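Long-range contact in indole-3-pyruvate decarboxylase (Azospirillum brasilense, PDB 2NXW), which decarboxylates indole-3-pyruvate to indole-3-acetaldehyde in auxin biosynthesis, using thiamine diphosphate and a metal ion: residues 459-470 against 526-534. Numbering follows the deposited sequence. Where two conformers were deposited one is given.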
loop_
_atom_site.group_PDB
_atom_site.type_symbol
_atom_site.label_atom_id
_atom_site.label_comp_id
_atom_site.label_asym_id
_atom_site.label_seq_id
_atom_site.Cartn_x
_atom_site.Cartn_y
_atom_site.Cartn_z
ATOM N N LEU A 459 -25.216 -10.101 29.360
ATOM C CA LEU A 459 -25.617 -10.182 30.761
ATOM C C LEU A 459 -26.264 -11.533 31.066
ATOM O O LEU A 459 -26.336 -11.935 32.232
ATOM C CB LEU A 459 -26.581 -9.042 31.102
ATOM C CG LEU A 459 -25.946 -7.653 31.225
ATOM C CD1 LEU A 459 -27.072 -6.621 31.299
ATOM C CD2 LEU A 459 -25.058 -7.568 32.480
ATOM N N GLY A 460 -26.739 -12.232 30.035
ATOM C CA GLY A 460 -27.335 -13.544 30.255
ATOM C C GLY A 460 -26.339 -14.559 30.806
ATOM O O GLY A 460 -26.727 -15.659 31.235
ATOM N N ASN A 461 -25.056 -14.211 30.793
ATOM C CA ASN A 461 -24.007 -15.093 31.306
ATOM C C ASN A 461 -23.629 -14.821 32.750
ATOM O O ASN A 461 -22.824 -15.559 33.321
ATOM C CB ASN A 461 -22.752 -14.967 30.440
ATOM C CG ASN A 461 -22.988 -15.439 29.028
ATOM O OD1 ASN A 461 -23.239 -16.622 28.794
ATOM N ND2 ASN A 461 -22.921 -14.512 28.067
ATOM N N CYS A 462 -24.202 -13.787 33.351
ATOM C CA CYS A 462 -23.849 -13.438 34.723
ATOM C C CYS A 462 -24.029 -14.544 35.752
ATOM O O CYS A 462 -23.139 -14.755 36.584
ATOM C CB CYS A 462 -24.623 -12.204 35.182
ATOM S SG CYS A 462 -24.078 -10.671 34.397
ATOM N N ARG A 463 -25.150 -15.255 35.700
ATOM C CA ARG A 463 -25.375 -16.309 36.692
ATOM C C ARG A 463 -24.279 -17.359 36.647
ATOM O O ARG A 463 -23.709 -17.716 37.686
ATOM C CB ARG A 463 -26.721 -17.001 36.490
ATOM C CG ARG A 463 -27.037 -17.984 37.638
ATOM C CD ARG A 463 -27.762 -19.244 37.163
ATOM N NE ARG A 463 -26.950 -20.079 36.273
ATOM C CZ ARG A 463 -25.944 -20.863 36.659
ATOM N NH1 ARG A 463 -25.594 -20.947 37.940
ATOM N NH2 ARG A 463 -25.276 -21.567 35.753
ATOM N N ARG A 464 -23.959 -17.852 35.453
ATOM C CA ARG A 464 -22.924 -18.881 35.332
ATOM C C ARG A 464 -21.555 -18.357 35.770
ATOM O O ARG A 464 -20.752 -19.085 36.365
ATOM C CB ARG A 464 -22.851 -19.374 33.884
ATOM C CG ARG A 464 -21.871 -20.514 33.666
ATOM C CD ARG A 464 -21.951 -21.070 32.249
ATOM N NE ARG A 464 -21.539 -20.100 31.236
ATOM C CZ ARG A 464 -22.338 -19.195 30.673
ATOM N NH1 ARG A 464 -23.620 -19.110 31.009
ATOM N NH2 ARG A 464 -21.846 -18.371 29.765
ATOM N N LEU A 465 -21.288 -17.089 35.486
ATOM C CA LEU A 465 -20.023 -16.473 35.855
ATOM C C LEU A 465 -19.972 -16.093 37.336
ATOM O O LEU A 465 -18.906 -15.762 37.866
ATOM C CB LEU A 465 -19.797 -15.227 35.005
ATOM C CG LEU A 465 -19.614 -15.459 33.509
ATOM C CD1 LEU A 465 -19.712 -14.118 32.794
ATOM C CD2 LEU A 465 -18.267 -16.132 33.244
ATOM N N GLY A 466 -21.123 -16.132 37.994
ATOM C CA GLY A 466 -21.185 -15.797 39.409
ATOM C C GLY A 466 -20.985 -14.328 39.721
ATOM O O GLY A 466 -20.390 -13.987 40.740
ATOM N N ILE A 467 -21.468 -13.453 38.841
ATOM C CA ILE A 467 -21.334 -12.016 39.054
ATOM C C ILE A 467 -22.703 -11.327 38.981
ATOM O O ILE A 467 -23.663 -11.898 38.451
ATOM C CB ILE A 467 -20.371 -11.376 38.025
ATOM C CG1 ILE A 467 -20.917 -11.557 36.609
ATOM C CG2 ILE A 467 -18.973 -11.996 38.171
ATOM C CD1 ILE A 467 -20.117 -10.825 35.531
ATOM N N ASP A 468 -22.768 -10.103 39.498
ATOM C CA ASP A 468 -24.032 -9.360 39.574
ATOM C C ASP A 468 -23.880 -7.858 39.342
ATOM O O ASP A 468 -24.299 -7.039 40.166
ATOM C CB ASP A 468 -24.658 -9.591 40.956
ATOM C CG ASP A 468 -23.733 -9.186 42.108
ATOM O OD1 ASP A 468 -22.575 -8.787 41.883
ATOM O OD2 ASP A 468 -24.181 -9.275 43.264
ATOM N N PRO A 469 -23.318 -7.464 38.194
ATOM C CA PRO A 469 -23.150 -6.029 37.950
ATOM C C PRO A 469 -24.441 -5.217 37.900
ATOM O O PRO A 469 -25.527 -5.763 37.652
ATOM C CB PRO A 469 -22.399 -5.994 36.612
ATOM C CG PRO A 469 -22.917 -7.213 35.907
ATOM C CD PRO A 469 -22.935 -8.260 37.013
ATOM N N ILE A 470 -24.299 -3.921 38.183
ATOM C CA ILE A 470 -25.424 -2.981 38.102
ATOM C C ILE A 470 -25.210 -2.310 36.754
ATOM O O ILE A 470 -24.104 -1.847 36.448
ATOM C CB ILE A 470 -25.373 -1.904 39.200
ATOM C CG1 ILE A 470 -25.537 -2.568 40.574
ATOM C CG2 ILE A 470 -26.507 -0.880 38.990
ATOM C CD1 ILE A 470 -25.328 -1.614 41.761
ATOM N N ALA A 526 -31.262 -1.440 43.332
ATOM C CA ALA A 526 -30.212 -2.172 42.643
ATOM C C ALA A 526 -29.030 -2.419 43.571
ATOM O O ALA A 526 -28.515 -3.541 43.642
ATOM C CB ALA A 526 -29.750 -1.391 41.397
ATOM N N PHE A 527 -28.587 -1.377 44.266
ATOM C CA PHE A 527 -27.466 -1.522 45.186
ATOM C C PHE A 527 -27.803 -2.438 46.355
ATOM O O PHE A 527 -26.929 -3.127 46.878
ATOM C CB PHE A 527 -27.027 -0.158 45.712
ATOM C CG PHE A 527 -25.977 0.488 44.876
ATOM C CD1 PHE A 527 -24.631 0.175 45.062
ATOM C CD2 PHE A 527 -26.329 1.385 43.873
ATOM C CE1 PHE A 527 -23.650 0.746 44.262
ATOM C CE2 PHE A 527 -25.348 1.965 43.064
ATOM C CZ PHE A 527 -24.009 1.643 43.261
ATOM N N ALA A 528 -29.063 -2.454 46.761
ATOM C CA ALA A 528 -29.459 -3.290 47.891
ATOM C C ALA A 528 -29.641 -4.752 47.516
ATOM O O ALA A 528 -29.787 -5.608 48.391
ATOM C CB ALA A 528 -30.750 -2.754 48.485
ATOM N N THR A 529 -29.605 -5.042 46.218
ATOM C CA THR A 529 -29.856 -6.386 45.720
ATOM C C THR A 529 -28.695 -7.021 44.962
ATOM O O THR A 529 -28.492 -6.745 43.782
ATOM C CB THR A 529 -31.086 -6.380 44.779
ATOM O OG1 THR A 529 -32.155 -5.643 45.395
ATOM C CG2 THR A 529 -31.565 -7.795 44.499
ATOM N N ARG A 530 -27.931 -7.869 45.642
ATOM C CA ARG A 530 -26.829 -8.564 44.997
ATOM C C ARG A 530 -27.284 -9.983 44.668
ATOM O O ARG A 530 -28.379 -10.396 45.065
ATOM C CB ARG A 530 -25.603 -8.575 45.914
ATOM C CG ARG A 530 -24.974 -7.193 46.030
ATOM C CD ARG A 530 -23.485 -7.260 46.339
ATOM N NE ARG A 530 -22.717 -7.805 45.219
ATOM C CZ ARG A 530 -21.387 -7.791 45.148
ATOM N NH1 ARG A 530 -20.668 -7.256 46.133
ATOM N NH2 ARG A 530 -20.774 -8.315 44.093
ATOM N N GLY A 531 -26.466 -10.720 43.921
ATOM C CA GLY A 531 -26.810 -12.086 43.553
ATOM C C GLY A 531 -27.357 -12.259 42.139
ATOM O O GLY A 531 -27.350 -13.364 41.595
ATOM N N ARG A 532 -27.856 -11.168 41.559
ATOM C CA ARG A 532 -28.404 -11.152 40.199
ATOM C C ARG A 532 -28.045 -9.797 39.607
ATOM O O ARG A 532 -28.022 -8.806 40.333
ATOM C CB ARG A 532 -29.936 -11.267 40.225
ATOM C CG ARG A 532 -30.462 -12.645 40.623
ATOM C CD ARG A 532 -31.950 -12.594 40.952
ATOM N NE ARG A 532 -32.809 -12.295 39.801
ATOM C CZ ARG A 532 -33.165 -13.178 38.870
ATOM N NH1 ARG A 532 -32.737 -14.436 38.938
ATOM N NH2 ARG A 532 -33.963 -12.811 37.870
ATOM N N PHE A 533 -27.752 -9.741 38.306
ATOM C CA PHE A 533 -27.453 -8.435 37.730
ATOM C C PHE A 533 -28.702 -7.560 37.825
ATOM O O PHE A 533 -29.834 -8.054 37.830
ATOM C CB PHE A 533 -26.933 -8.557 36.276
ATOM C CG PHE A 533 -27.985 -8.861 35.237
ATOM C CD1 PHE A 533 -28.831 -7.854 34.776
ATOM C CD2 PHE A 533 -28.083 -10.130 34.668
ATOM C CE1 PHE A 533 -29.756 -8.106 33.763
ATOM C CE2 PHE A 533 -29.009 -10.397 33.649
ATOM C CZ PHE A 533 -29.849 -9.370 33.197
ATOM N N GLN A 534 -28.469 -6.262 37.942
ATOM C CA GLN A 534 -29.549 -5.300 38.079
ATOM C C GLN A 534 -29.496 -4.332 36.916
ATOM O O GLN A 534 -28.518 -3.605 36.759
ATOM C CB GLN A 534 -29.385 -4.532 39.386
ATOM C CG GLN A 534 -29.335 -5.424 40.625
ATOM C CD GLN A 534 -30.663 -6.074 40.926
ATOM O OE1 GLN A 534 -31.687 -5.391 41.028
ATOM N NE2 GLN A 534 -30.661 -7.399 41.070
HETATM O O HOH W 1 -25.914 -13.545 38.703
#
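Asp-468 meets Arg-530 side-on, its carboxylate and the guanidinium lying nearly coplanar, 29° between their planes. In this salt bridge each oxygen takes one guanidinium nitrogen: NH2 of Arg-530 reaches the syn lone pair of OD1 in Asp-468 at 2.9 Å, and NE comes to the syn side of OD2. The anti lone pair of that same OD2 receives the backbone N of Gly-531 at 2.8 Å. With CG set between its own backbone N and carbonyl carbon (chi1 57°), Asp-468 turns its carboxylate to the bend at 530-531, while the arginine chain folds at chi3 to bring its edge round. NH2 of Arg-530 also bonds the carbonyl of Gly-440.

Next along, Phe-533 lies beneath Leu-459, whose CB stands 3.9 Å from the ring centroid over one face, offset toward the rim; CD1 of the leucine lies over the same face, nearest CE1 of Phe-533. SG of Cys-462 approaches the ring obliquely, 4.0 Å from CB of Phe-533. Beyond, Ile-470 sends CD1 almost exactly down the ring normal of Phe-527, 3.5 Å from its centroid, a CH-pi contact with a residue of helix 516-528.

Between these packings the backbones join: N of Gln-534 bonds O of Pro-469 at 3.0 Å, opening the parallel pairing of strands 470-475 and 534-539 in the central sheet of the C-terminal thiamine diphosphate-binding domain. Three N-H bonds on one carboxylate fix its rotation and tie down the turn leading into strand 534-539; the buried charge of Asp-468 is probably balanced chiefly by Arg-530.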